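Kcn28 (Kitasatospora, PDB 6J31) is a two-domain protein of the GT-B clan, its C-terminal part related to erythromycin biosynthesis protein CIII, and binds (2e,2'e)-3,3'-(1,2-phenylene)di(prop-2-enoic acid). Local coordinates at residues S333-L337 with G338-R342; P364-A367 with E368-G372. All blocks are in the same frame, centred on the assembly; numbering follows the deposited sequence.

Contact 1: residues S333-L337 with G338-R342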
# COMPACT_ATOMS: atom_id res chain seq x y z
N SER A 333 5.38 9.82 -9.91
CA SER A 333 4.19 10.64 -9.64
C SER A 333 4.52 11.83 -8.76
O SER A 333 4.19 12.97 -9.10
CB SER A 333 3.10 9.78 -9.01
OG SER A 333 2.78 8.69 -9.86
N VAL A 334 5.16 11.60 -7.61
CA VAL A 334 5.44 12.70 -6.69
C VAL A 334 6.46 13.67 -7.28
O VAL A 334 6.39 14.87 -7.03
CB VAL A 334 5.90 12.16 -5.32
CG1 VAL A 334 4.73 11.54 -4.58
CG2 VAL A 334 7.04 11.15 -5.48
N VAL A 335 7.41 13.17 -8.07
CA VAL A 335 8.32 14.07 -8.77
C VAL A 335 7.56 14.88 -9.81
O VAL A 335 7.76 16.09 -9.94
CB VAL A 335 9.48 13.27 -9.40
CG1 VAL A 335 10.18 14.09 -10.48
CG2 VAL A 335 10.46 12.83 -8.33
N GLY A 336 6.66 14.22 -10.55
CA GLY A 336 5.85 14.93 -11.53
C GLY A 336 4.95 15.98 -10.91
O GLY A 336 4.57 16.94 -11.58
N LEU A 337 4.58 15.79 -9.64
CA LEU A 337 3.80 16.78 -8.91
C LEU A 337 4.66 17.95 -8.41
O LEU A 337 4.10 18.93 -7.91
CB LEU A 337 3.10 16.12 -7.71
CG LEU A 337 2.07 15.03 -8.04
CD1 LEU A 337 1.63 14.32 -6.78
CD2 LEU A 337 0.87 15.60 -8.79
N GLY A 338 5.98 17.87 -8.57
CA GLY A 338 6.85 18.94 -8.14
C GLY A 338 7.01 19.07 -6.64
O GLY A 338 7.20 20.18 -6.14
N ILE A 339 6.93 17.96 -5.91
CA ILE A 339 7.04 17.98 -4.46
C ILE A 339 8.08 16.97 -3.98
O ILE A 339 8.13 16.64 -2.79
CB ILE A 339 5.69 17.71 -3.79
CG1 ILE A 339 5.13 16.36 -4.25
CG2 ILE A 339 4.69 18.83 -4.06
CD1 ILE A 339 4.40 15.63 -3.18
N ALA A 340 8.90 16.46 -4.90
CA ALA A 340 9.79 15.37 -4.54
C ALA A 340 11.02 15.37 -5.42
O ALA A 340 11.05 15.97 -6.50
CB ALA A 340 9.07 14.01 -4.63
N ARG A 341 12.06 14.67 -4.95
CA ARG A 341 13.28 14.44 -5.70
C ARG A 341 13.56 12.94 -5.66
O ARG A 341 13.39 12.31 -4.61
CB ARG A 341 14.46 15.20 -5.08
CG ARG A 341 14.49 16.71 -5.33
CD ARG A 341 15.64 17.17 -6.21
NE ARG A 341 15.96 18.58 -5.97
CZ ARG A 341 15.15 19.61 -6.21
NH1 ARG A 341 13.93 19.41 -6.70
NH2 ARG A 341 15.56 20.84 -5.94
N ARG A 342 13.98 12.37 -6.78
CA ARG A 342 14.29 10.95 -6.85
C ARG A 342 15.79 10.72 -6.78
O ARG A 342 16.57 11.44 -7.42
CB ARG A 342 13.71 10.33 -8.13
CG ARG A 342 13.94 8.84 -8.28
CD ARG A 342 13.19 8.30 -9.49
NE ARG A 342 13.44 6.88 -9.71
CZ ARG A 342 12.73 6.11 -10.53
NH1 ARG A 342 11.72 6.63 -11.22
NH2 ARG A 342 13.02 4.82 -10.66
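Gly338 N reaches back to Val335 O (2.9 Å) while Gly338 turns to positive phi, the pattern of a Schellman motif closing the helix 327-336. Ile339 N bonds to Val334 O at 3.3 Å, weakly but nearly straight. The Gly338 N-H approaches its acceptor from above the carbonyl plane, 62° out of it, whereas Val334 O also receives a weak bond from Leu337 N and so serves two backbone donors. Past the glycine the chain doubles back alongside the last helical turn and enters strand 340-342. There the methyl of Ala340 points toward the helix and meets Val334 CG2 at 3.6 Å. That branch lies between the backbone N and the carbonyl carbon of Val334, which directs it at the strand, while CG1 of Val334 lies 4.3 Å from Ile339 CD1. The Val335 side chain touches the strand through CG2; this methyl sits over the strand backbone, 3.7 Å from Ala340 O, and also touches CB of Arg342. On the other flank Ile339 CG1 lies 4.0 Å from Leu337 CB, closing the turn with an aliphatic contact. Arg342 carries its charge off along an extended chain to a salt bridge with Glu332 of helix 327-336, and Arg341 extends from the strand to pair with Glu359. The turn is the second connection of the beta-alpha-beta unit 318-320, 327-336, 340-342, and it delivers the edge strand of the C-terminal parallel sheet. Its chemistry divides in two: backbone bonds engage the carbonyls of Val334 and Val335, and small aliphatic branches fasten helix to strand, with the arginine charges paired beyond this apolar seam.

Contact 2: residues P364-A367 with E368-G372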
# COMPACT_ATOMS: atom_id res chain seq x y z
N PRO A 364 9.72 27.67 -1.43
CA PRO A 364 8.34 28.04 -1.10
C PRO A 364 7.32 27.53 -2.10
O PRO A 364 6.16 27.31 -1.73
CB PRO A 364 8.38 29.57 -1.07
CG PRO A 364 9.50 29.92 -1.99
CD PRO A 364 10.53 28.83 -1.85
N ALA A 365 7.70 27.36 -3.37
CA ALA A 365 6.77 26.81 -4.35
C ALA A 365 6.44 25.36 -4.04
O ALA A 365 5.32 24.90 -4.26
CB ALA A 365 7.34 26.95 -5.76
N VAL A 366 7.42 24.61 -3.53
CA VAL A 366 7.17 23.23 -3.12
C VAL A 366 6.15 23.20 -1.98
O VAL A 366 5.22 22.39 -1.99
CB VAL A 366 8.49 22.54 -2.73
CG1 VAL A 366 8.22 21.28 -1.92
CG2 VAL A 366 9.31 22.23 -3.97
N ALA A 367 6.31 24.09 -1.00
CA ALA A 367 5.36 24.14 0.11
C ALA A 367 3.96 24.47 -0.37
O ALA A 367 2.98 23.89 0.12
CB ALA A 367 5.83 25.15 1.15
N GLU A 368 3.84 25.40 -1.32
CA GLU A 368 2.52 25.77 -1.83
C GLU A 368 1.85 24.60 -2.56
O GLU A 368 0.65 24.37 -2.40
CB GLU A 368 2.63 26.99 -2.75
CG GLU A 368 1.31 27.68 -3.07
CD GLU A 368 0.56 27.02 -4.22
OE1 GLU A 368 1.21 26.40 -5.08
OE2 GLU A 368 -0.69 27.13 -4.27
N ARG A 369 2.62 23.85 -3.35
CA ARG A 369 2.05 22.70 -4.05
C ARG A 369 1.56 21.65 -3.07
O ARG A 369 0.53 21.00 -3.30
CB ARG A 369 3.07 22.11 -5.02
CG ARG A 369 3.30 22.96 -6.27
CD ARG A 369 4.21 22.28 -7.28
NE ARG A 369 5.62 22.30 -6.90
CZ ARG A 369 6.50 23.21 -7.31
NH1 ARG A 369 6.13 24.18 -8.13
NH2 ARG A 369 7.76 23.14 -6.91
N LEU A 370 2.27 21.47 -1.95
CA LEU A 370 1.83 20.52 -0.94
C LEU A 370 0.47 20.90 -0.35
O LEU A 370 -0.39 20.04 -0.15
CB LEU A 370 2.88 20.41 0.16
CG LEU A 370 4.10 19.58 -0.22
CD1 LEU A 370 5.16 19.62 0.87
CD2 LEU A 370 3.69 18.14 -0.53
N SER A 371 0.26 22.19 -0.08
CA SER A 371 -1.03 22.63 0.43
C SER A 371 -2.14 22.34 -0.57
O SER A 371 -3.24 21.93 -0.19
CB SER A 371 -0.98 24.11 0.78
OG SER A 371 0.08 24.37 1.68
N GLY A 372 -1.86 22.55 -1.86
CA GLY A 372 -2.85 22.22 -2.87
C GLY A 372 -3.14 20.73 -2.93
O GLY A 372 -4.30 20.32 -3.04
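Glu368 N bonds to Pro364 O at 3.0 Å, the first of four successive i to i+4 bonds in the opening turns of helix 364-378. The Glu368 side chain touches that same carbonyl only through CB, and the chain, bent at chi2, leads its carboxylate away. Arg369 N follows with a bond to Ala365 O, and the side chain then folds back over the turn it has just left. With chi3 bent to -76°, the guanidinium comes to lie with one face over Ala365 O, which stands 3.6 Å above its plane near the centre, while NH2 packs 3.4 Å from Val366 CG2 and NE is hydrogen-bonded to Gly338 O. This is regular alpha-helix on the outside of the C-terminal Rossmann-like domain of a GT-B fold; just ahead of it, Asp363 OD1 accepts a hydrogen bond from Ala365 N. Leu370 N bonds to Val366 O, and Leu370 CG rests 3.5 Å from the same oxygen; the side chains of Val366 and Leu370 both touch Pro317. Ser371 N continues the series to Ala367 O at 3.2 Å, with its OG 3.3 Å from that carbonyl oxygen.

Contact 1 precedes contact 2 along the chain, and their centres lie 12 Å apart within the C-terminal domain. They touch directly: Arg369 NE of contact 2 lies 2.8 Å from Gly338 O of contact 1, a probable hydrogen bond that ties the helix-ending glycine to helix 364-378. Packing flanks it, with the apolar pair Ile339 CD1 and Leu370 CD2 at 3.7 Å and a van der Waals contact of 3.4 Å between Leu337 O and Arg369 CD. The guanidinium that folds over its own helix in contact 2 therefore also braces the turn of contact 1. Neither contact contributes a residue to the ligand pocket, which is lined by His17, Phe81, Val108, Leu109, Thr130 and Asn325.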